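Lipoprotein, putative (Bacillus anthracis, PDB 4NOH) is of unknown function but is a putative lipoprotein, presumably tethered to the cell membrane through lipid and possibly lipid-binding. Local coordinates at residues G37-E41 / K42-I46; V85-K88 / E89-D93; E148-F151 / P152-R156. One frame throughout, in Å; residues are numbered along the deposited sequence.

Contact 1. Residues G37-E41 / K42-I46; sequences GTVNE and KKVLI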
loop_
_atom_site.group_PDB
_atom_site.type_symbol
_atom_site.label_atom_id
_atom_site.label_comp_id
_atom_site.label_asym_id
_atom_site.label_seq_id
_atom_site.Cartn_x
_atom_site.Cartn_y
_atom_site.Cartn_z
ATOM N N GLY A 37 -4.800 8.020 -7.310
ATOM C CA GLY A 37 -5.246 9.307 -7.805
ATOM C C GLY A 37 -4.283 10.406 -7.422
ATOM O O GLY A 37 -3.163 10.146 -6.998
ATOM N N THR A 38 -4.700 11.643 -7.655
ATOM C CA THR A 38 -3.933 12.806 -7.228
ATOM C C THR A 38 -4.813 13.737 -6.406
ATOM O O THR A 38 -6.050 13.747 -6.541
ATOM C CB THR A 38 -3.418 13.640 -8.386
ATOM O OG1 THR A 38 -4.515 13.962 -9.247
ATOM C CG2 THR A 38 -2.336 12.920 -9.151
ATOM N N VAL A 39 -4.170 14.503 -5.544
ATOM C CA VAL A 39 -4.831 15.530 -4.745
ATOM C C VAL A 39 -3.753 16.569 -4.486
ATOM O O VAL A 39 -2.733 16.247 -3.879
ATOM C CB VAL A 39 -5.362 15.011 -3.394
ATOM C CG1 VAL A 39 -5.852 16.173 -2.536
ATOM C CG2 VAL A 39 -6.487 14.021 -3.601
ATOM N N ASN A 40 -3.965 17.794 -4.970
ATOM C CA ASN A 40 -3.002 18.879 -4.768
ATOM C C ASN A 40 -1.613 18.595 -5.384
ATOM O O ASN A 40 -0.601 18.828 -4.734
ATOM C CB ASN A 40 -2.846 19.139 -3.256
ATOM C CG ASN A 40 -4.163 19.473 -2.569
ATOM O OD1 ASN A 40 -4.433 19.013 -1.451
ATOM N ND2 ASN A 40 -4.991 20.280 -3.233
ATOM N N GLU A 41 -1.569 18.117 -6.631
ATOM C CA GLU A 41 -0.306 17.763 -7.318
ATOM C C GLU A 41 0.480 16.611 -6.654
ATOM O O GLU A 41 1.633 16.369 -7.006
ATOM C CB GLU A 41 0.610 18.979 -7.487
ATOM C CG GLU A 41 0.157 19.947 -8.563
ATOM C CD GLU A 41 1.100 21.121 -8.725
ATOM O OE1 GLU A 41 2.327 20.971 -8.501
ATOM O OE2 GLU A 41 0.611 22.203 -9.097
ATOM N N LYS A 42 -0.150 15.906 -5.716
ATOM C CA LYS A 42 0.479 14.774 -5.021
ATOM C C LYS A 42 -0.294 13.516 -5.314
ATOM O O LYS A 42 -1.492 13.570 -5.557
ATOM C CB LYS A 42 0.461 14.990 -3.508
ATOM C CG LYS A 42 1.237 16.214 -3.030
ATOM C CD LYS A 42 2.715 16.098 -3.349
ATOM C CE LYS A 42 3.556 17.222 -2.731
ATOM N NZ LYS A 42 3.628 17.094 -1.243
ATOM N N LYS A 43 0.381 12.383 -5.298
ATOM C CA LYS A 43 -0.282 11.099 -5.478
ATOM C C LYS A 43 -0.890 10.613 -4.186
ATOM O O LYS A 43 -0.307 10.813 -3.103
ATOM C CB LYS A 43 0.693 10.049 -6.003
ATOM C CG LYS A 43 0.897 10.125 -7.494
ATOM C CD LYS A 43 1.761 8.994 -8.047
ATOM C CE LYS A 43 1.553 8.860 -9.561
ATOM N NZ LYS A 43 2.380 7.810 -10.236
ATOM N N VAL A 44 -2.068 10.007 -4.296
ATOM C CA VAL A 44 -2.744 9.419 -3.125
ATOM C C VAL A 44 -3.217 8.017 -3.506
ATOM O O VAL A 44 -3.808 7.823 -4.562
ATOM C CB VAL A 44 -3.895 10.300 -2.595
ATOM C CG1 VAL A 44 -4.955 10.548 -3.630
ATOM C CG2 VAL A 44 -4.490 9.698 -1.333
ATOM N N LEU A 45 -2.928 7.056 -2.635
ATOM C CA LEU A 45 -3.308 5.663 -2.840
ATOM C C LEU A 45 -4.467 5.446 -1.889
ATOM O O LEU A 45 -4.271 5.498 -0.683
ATOM C CB LEU A 45 -2.149 4.758 -2.515
ATOM C CG LEU A 45 -2.188 3.292 -2.910
ATOM C CD1 LEU A 45 -2.396 3.101 -4.409
ATOM C CD2 LEU A 45 -0.899 2.607 -2.477
ATOM N N ILE A 46 -5.635 5.188 -2.446
ATOM C CA ILE A 46 -6.906 5.117 -1.715
ATOM C C ILE A 46 -7.392 3.672 -1.593
ATOM O O ILE A 46 -7.484 2.940 -2.585
ATOM C CB ILE A 46 -7.998 5.930 -2.438
ATOM C CG1 ILE A 46 -7.510 7.348 -2.808
ATOM C CG2 ILE A 46 -9.254 6.024 -1.570
ATOM C CD1 ILE A 46 -8.325 8.050 -3.881
#
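The carbonyl oxygen of Lys42 is gripped twice from the neighbouring strand: Val39 N donates to Lys42 O at 2.8 Å, in the carbonyl plane, and Thr38 CA lies 3.1 Å from Lys42 O in a CA-H...O contact. These contacts belong to the tip of a beta hairpin whose strands, 26-39 and 42-48, are joined by a type I' turn from Val39 to Lys42. Asn40 and Glu41 hold the two corners with positive phi, 61° and 63°. Asparagine suits such a left-handed backbone better than most residues, and both corner side chains are hydrophilic, as befits an exposed tip. The bond that closes the turn, Lys42 N to Val39 O, is longer at 3.2 Å, its donor lying well above the carbonyl plane. One hydrogen-bonded pair further in, Gly37 and Val44 each donate an N-H to the other's carbonyl oxygen, and Gly37 N points almost straight at Val44 O at 2.9 Å.

Between these pairs, Thr38 faces Lys43 in a non-hydrogen-bonded position, where two exposed polar side chains lie on the same face near the tip. Val39, Lys42 and Val44 occupy the other face. There Met118 lies against Val39 and Lys42, while Ile96 covers both valines, a setting that suits their branched apolar side chains; Lys42 carries its amino end away from the partner strand. Lys43 N, turned away from the hairpin partner, is hydrogen-bonded to Asp117. Val44 sets CG1 between its backbone N and carbonyl carbon (chi1 59°), and this places the methyl over the partner strand, with Val44 CG1 3.8 Å from Val39 CG2.

Contact 2. Residues V85-K88 / E89-D93; sequences VFAK and EEQKD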
loop_
_atom_site.group_PDB
_atom_site.type_symbol
_atom_site.label_atom_id
_atom_site.label_comp_id
_atom_site.label_asym_id
_atom_site.label_seq_id
_atom_site.Cartn_x
_atom_site.Cartn_y
_atom_site.Cartn_z
ATOM N N VAL A 85 -6.460 10.151 6.141
ATOM C CA VAL A 85 -5.293 10.223 5.270
ATOM C C VAL A 85 -4.028 10.130 6.082
ATOM O O VAL A 85 -3.940 10.668 7.186
ATOM C CB VAL A 85 -5.302 11.498 4.378
ATOM C CG1 VAL A 85 -5.342 12.793 5.204
ATOM C CG2 VAL A 85 -4.120 11.480 3.399
ATOM N N PHE A 86 -3.066 9.387 5.541
ATOM C CA PHE A 86 -1.734 9.257 6.087
ATOM C C PHE A 86 -0.771 9.991 5.152
ATOM O O PHE A 86 -0.804 9.782 3.950
ATOM C CB PHE A 86 -1.309 7.804 6.133
ATOM C CG PHE A 86 -2.153 6.939 7.041
ATOM C CD1 PHE A 86 -2.181 7.170 8.406
ATOM C CD2 PHE A 86 -2.839 5.837 6.531
ATOM C CE1 PHE A 86 -2.888 6.331 9.246
ATOM C CE2 PHE A 86 -3.557 5.003 7.380
ATOM C CZ PHE A 86 -3.594 5.269 8.726
ATOM N N ALA A 87 0.096 10.829 5.707
ATOM C CA ALA A 87 1.088 11.553 4.915
ATOM C C ALA A 87 2.284 11.932 5.784
ATOM O O ALA A 87 2.218 11.876 7.011
ATOM C CB ALA A 87 0.474 12.783 4.310
ATOM N N LYS A 88 3.375 12.339 5.138
ATOM C CA LYS A 88 4.602 12.686 5.846
ATOM C C LYS A 88 4.404 13.835 6.826
ATOM O O LYS A 88 4.987 13.837 7.909
ATOM C CB LYS A 88 5.675 13.053 4.838
ATOM C CG LYS A 88 6.981 13.473 5.474
ATOM C CD LYS A 88 7.945 14.006 4.435
ATOM C CE LYS A 88 9.204 14.541 5.100
ATOM N NZ LYS A 88 9.878 13.463 5.872
ATOM N N GLU A 89 3.627 14.824 6.404
ATOM C CA GLU A 89 3.355 16.022 7.198
ATOM C C GLU A 89 1.852 16.120 7.419
ATOM O O GLU A 89 1.081 15.449 6.743
ATOM C CB GLU A 89 3.809 17.275 6.425
ATOM C CG GLU A 89 5.228 17.192 5.863
ATOM C CD GLU A 89 5.659 18.437 5.096
ATOM O OE1 GLU A 89 6.851 18.492 4.685
ATOM O OE2 GLU A 89 4.827 19.370 4.912
ATOM N N GLU A 90 1.443 16.969 8.358
ATOM C CA GLU A 90 0.022 17.206 8.610
ATOM C C GLU A 90 -0.586 17.748 7.328
ATOM O O GLU A 90 -0.023 18.649 6.708
ATOM C CB GLU A 90 -0.128 18.260 9.715
ATOM C CG GLU A 90 -1.564 18.666 10.042
ATOM C CD GLU A 90 -1.632 19.639 11.204
ATOM O OE1 GLU A 90 -0.782 20.572 11.283
ATOM O OE2 GLU A 90 -2.549 19.472 12.034
ATOM N N GLN A 91 -1.719 17.185 6.933
ATOM C CA GLN A 91 -2.443 17.581 5.733
ATOM C C GLN A 91 -3.913 17.563 6.126
ATOM O O GLN A 91 -4.479 16.498 6.292
ATOM C CB GLN A 91 -2.187 16.566 4.603
ATOM C CG GLN A 91 -0.745 16.490 4.131
ATOM C CD GLN A 91 -0.298 17.712 3.349
ATOM O OE1 GLN A 91 -1.112 18.434 2.778
ATOM N NE2 GLN A 91 1.013 17.930 3.294
ATOM N N LYS A 92 -4.527 18.731 6.305
ATOM C CA LYS A 92 -5.927 18.787 6.721
ATOM C C LYS A 92 -6.854 19.204 5.593
ATOM O O LYS A 92 -8.062 19.274 5.803
ATOM C CB LYS A 92 -6.109 19.722 7.926
ATOM C CG LYS A 92 -5.377 19.233 9.162
ATOM C CD LYS A 92 -5.662 20.066 10.400
ATOM C CE LYS A 92 -7.031 19.784 10.972
ATOM N NZ LYS A 92 -7.159 20.381 12.327
ATOM N N ASP A 93 -6.309 19.466 4.407
ATOM C CA ASP A 93 -7.122 19.927 3.275
ATOM C C ASP A 93 -7.151 18.940 2.123
ATOM O O ASP A 93 -7.314 19.327 0.963
ATOM C CB ASP A 93 -6.582 21.272 2.780
ATOM C CG ASP A 93 -6.613 22.337 3.853
ATOM O OD1 ASP A 93 -7.493 22.266 4.739
ATOM O OD2 ASP A 93 -5.773 23.257 3.805
#
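A bend at the end of strand 84-86 turns the chain into the irregular loop that leads to strand 95-96, and Ala87 meets Gln91 on the inside of that bend. Ala87 CB lies 3.9 Å from Gln91 CG and 3.7 Å from the carbonyl oxygen of Glu89, so the returning loop touches this methyl at two points. A small residue suits this place, where backbone and side chain close in together. Gln91 brings its chain there by a first torsion that sets CG beside the backbone N (chi1 -64°), and a bend at chi2 (-71°) turns the amide away from Ala87. The touching is done by the aliphatic part of the side chain.

Two residues earlier, on the same side of the strand, Val85 CG1 approaches Gln91 O at 4.0 Å, a plain van der Waals contact. Both Val85 and Ala87 also rest against Met118 of the adjacent strand 118-122, a setting that suits apolar side chains, and Ala87 O accepts a hydrogen bond from Tyr103 OH. At the outer corner Lys88 and Glu89 are exposed; Lys88 CG passes 4.1 Å from Glu89 CG, but Lys88 NZ stays 6.0 Å from Glu89 OE1. Any attraction between the opposite charges is probably weak at this distance.

The loop carries the chain past strand 99-103 to the edge strand 95-96, and the chain then returns to fill the place between, with 99-103 parallel to 84-86. This order of strands is consistent with a psi loop.

Contact 3. Residues E148-F151 / P152-R156; sequences EKIF and PDIKR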
loop_
_atom_site.group_PDB
_atom_site.type_symbol
_atom_site.label_atom_id
_atom_site.label_comp_id
_atom_site.label_asym_id
_atom_site.label_seq_id
_atom_site.Cartn_x
_atom_site.Cartn_y
_atom_site.Cartn_z
ATOM N N GLU A 148 19.188 -10.483 -3.417
ATOM C CA GLU A 148 20.352 -10.374 -4.302
ATOM C C GLU A 148 20.120 -10.591 -5.800
ATOM O O GLU A 148 20.895 -10.092 -6.618
ATOM C CB GLU A 148 21.481 -11.283 -3.773
ATOM C CG GLU A 148 21.815 -11.034 -2.298
ATOM C CD GLU A 148 22.201 -9.583 -2.007
ATOM O OE1 GLU A 148 22.763 -8.913 -2.911
ATOM O OE2 GLU A 148 21.958 -9.117 -0.866
ATOM N N LYS A 149 19.059 -11.295 -6.168
ATOM C CA LYS A 149 18.793 -11.554 -7.568
ATOM C C LYS A 149 17.321 -11.310 -7.941
ATOM O O LYS A 149 17.034 -10.597 -8.907
ATOM C CB LYS A 149 19.198 -12.997 -7.915
ATOM C CG LYS A 149 19.120 -13.352 -9.400
ATOM C CD LYS A 149 20.266 -12.774 -10.218
ATOM C CE LYS A 149 20.108 -13.126 -11.690
ATOM N NZ LYS A 149 21.324 -12.780 -12.484
ATOM N N ILE A 150 16.397 -11.887 -7.173
ATOM C CA ILE A 150 14.967 -11.763 -7.481
ATOM C C ILE A 150 14.504 -10.313 -7.415
ATOM O O ILE A 150 13.910 -9.784 -8.359
ATOM C CB ILE A 150 14.120 -12.662 -6.558
ATOM C CG1 ILE A 150 14.434 -14.133 -6.871
ATOM C CG2 ILE A 150 12.634 -12.390 -6.740
ATOM C CD1 ILE A 150 13.778 -15.112 -5.925
ATOM N N PHE A 151 14.829 -9.648 -6.320
ATOM C CA PHE A 151 14.413 -8.265 -6.154
ATOM C C PHE A 151 14.925 -7.342 -7.284
ATOM O O PHE A 151 14.145 -6.596 -7.870
ATOM C CB PHE A 151 14.776 -7.753 -4.761
ATOM C CG PHE A 151 14.472 -6.313 -4.573
ATOM C CD1 PHE A 151 13.169 -5.874 -4.642
ATOM C CD2 PHE A 151 15.472 -5.390 -4.411
ATOM C CE1 PHE A 151 12.876 -4.537 -4.524
ATOM C CE2 PHE A 151 15.175 -4.049 -4.262
ATOM C CZ PHE A 151 13.864 -3.624 -4.332
ATOM N N PRO A 152 16.229 -7.393 -7.603
ATOM C CA PRO A 152 16.657 -6.516 -8.699
ATOM C C PRO A 152 16.029 -6.868 -10.048
ATOM O O PRO A 152 15.833 -5.987 -10.872
ATOM C CB PRO A 152 18.179 -6.687 -8.745
ATOM C CG PRO A 152 18.558 -7.549 -7.611
ATOM C CD PRO A 152 17.358 -8.034 -6.901
ATOM N N ASP A 153 15.714 -8.138 -10.262
ATOM C CA ASP A 153 15.090 -8.553 -11.517
ATOM C C ASP A 153 13.677 -7.984 -11.601
ATOM O O ASP A 153 13.246 -7.528 -12.663
ATOM C CB ASP A 153 15.124 -10.080 -11.678
ATOM C CG ASP A 153 16.544 -10.621 -12.003
ATOM O OD1 ASP A 153 17.439 -9.848 -12.425
ATOM O OD2 ASP A 153 16.766 -11.841 -11.874
ATOM N N ILE A 154 12.976 -7.968 -10.467
ATOM C CA ILE A 154 11.633 -7.366 -10.423
ATOM C C ILE A 154 11.714 -5.858 -10.692
ATOM O O ILE A 154 10.909 -5.290 -11.441
ATOM C CB ILE A 154 10.924 -7.668 -9.091
ATOM C CG1 ILE A 154 10.608 -9.174 -9.014
ATOM C CG2 ILE A 154 9.670 -6.815 -8.952
ATOM C CD1 ILE A 154 10.078 -9.653 -7.684
ATOM N N LYS A 155 12.705 -5.213 -10.092
ATOM C CA LYS A 155 12.918 -3.788 -10.331
ATOM C C LYS A 155 13.308 -3.459 -11.768
ATOM O O LYS A 155 12.861 -2.454 -12.305
ATOM C CB LYS A 155 13.939 -3.250 -9.350
ATOM C CG LYS A 155 13.346 -2.972 -7.985
ATOM C CD LYS A 155 12.364 -1.797 -8.017
ATOM C CE LYS A 155 13.050 -0.493 -8.384
ATOM N NZ LYS A 155 12.141 0.677 -8.585
ATOM N N ARG A 156 14.133 -4.291 -12.393
ATOM C CA ARG A 156 14.551 -4.054 -13.799
ATOM C C ARG A 156 13.449 -4.365 -14.794
ATOM O O ARG A 156 13.435 -3.839 -15.902
ATOM C CB ARG A 156 15.760 -4.902 -14.180
ATOM C CG ARG A 156 17.112 -4.313 -13.825
ATOM C CD ARG A 156 18.216 -5.213 -14.351
ATOM N NE ARG A 156 18.245 -6.507 -13.661
ATOM C CZ ARG A 156 19.076 -6.828 -12.664
ATOM N NH1 ARG A 156 19.992 -5.966 -12.223
ATOM N NH2 ARG A 156 19.007 -8.031 -12.116
#
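Phe151 and Lys155 run out from the helix along the same direction, one turn apart. Lys155 CG sits over one face of the Phe151 ring, 4.1 Å from its centroid, in a CH-pi contact made by the aliphatic part of the lysine. The ring is brought there by a first torsion that carries CG opposite the backbone N (chi1 175°). Alongside, Ile150 and Ile154 repeat the same spacing, with Ile150 CG2 3.9 Å from Ile154 CD1.

Backbone bonds of the first turn of helix 150-156 fix these spacings. Lys149 occupies the N-cap, and its carbonyl oxygen receives Asp153 N at 3.1 Å. The next bonds are Ile154 N to Ile150 O at 2.9 Å and Lys155 N to Phe151 O at 3.0 Å. Pro152 is well suited to this first turn, where its missing N-H costs no helical bond; its ring packs back on the approach to the helix, with CG 3.6 Å from Glu148 O.

On the outer side Asp153 forms a salt bridge with Arg156, through OD1 and NH2, though the modelled separation is too short to be trusted in detail. The aliphatic chain of Lys149 crosses near Asp153, with CE 3.6 Å from OD2. Asp153 OD2 also lies 3.2 Å from Lys149 O, acceptor against acceptor, and the nearby Lys149 and Arg156 may offset the negative charge.

Further out, Lys155 NZ is paired with Glu162. Phe151 packs on Met165 of strand 162-166, Ile154 on Ala163 of that strand, and both on Ile6 of strand 5-10, so helix 150-156 packs on the edge of the sheet formed by strands 5-10 and 162-166.

In the fold
Contacts 1 and 2 belong to one region of the nine-stranded mixed sheet. Their centres are 11 Å apart, and they touch where Asn40 OD1 comes within 3.8 Å of Asp93 O, by packing alone. Met118 of strand 118-122 also links them, touching side chains of both the hairpin tip and the bend after strand 84-86. Contact 3 is remote, its centre about 28 Å from that of contact 1 and 32 Å from that of contact 2, on the other side of the chain's centre from contact 2. It packs on strands 5-10 and 162-166, at the edge of the sheet farthest from strand 95-96.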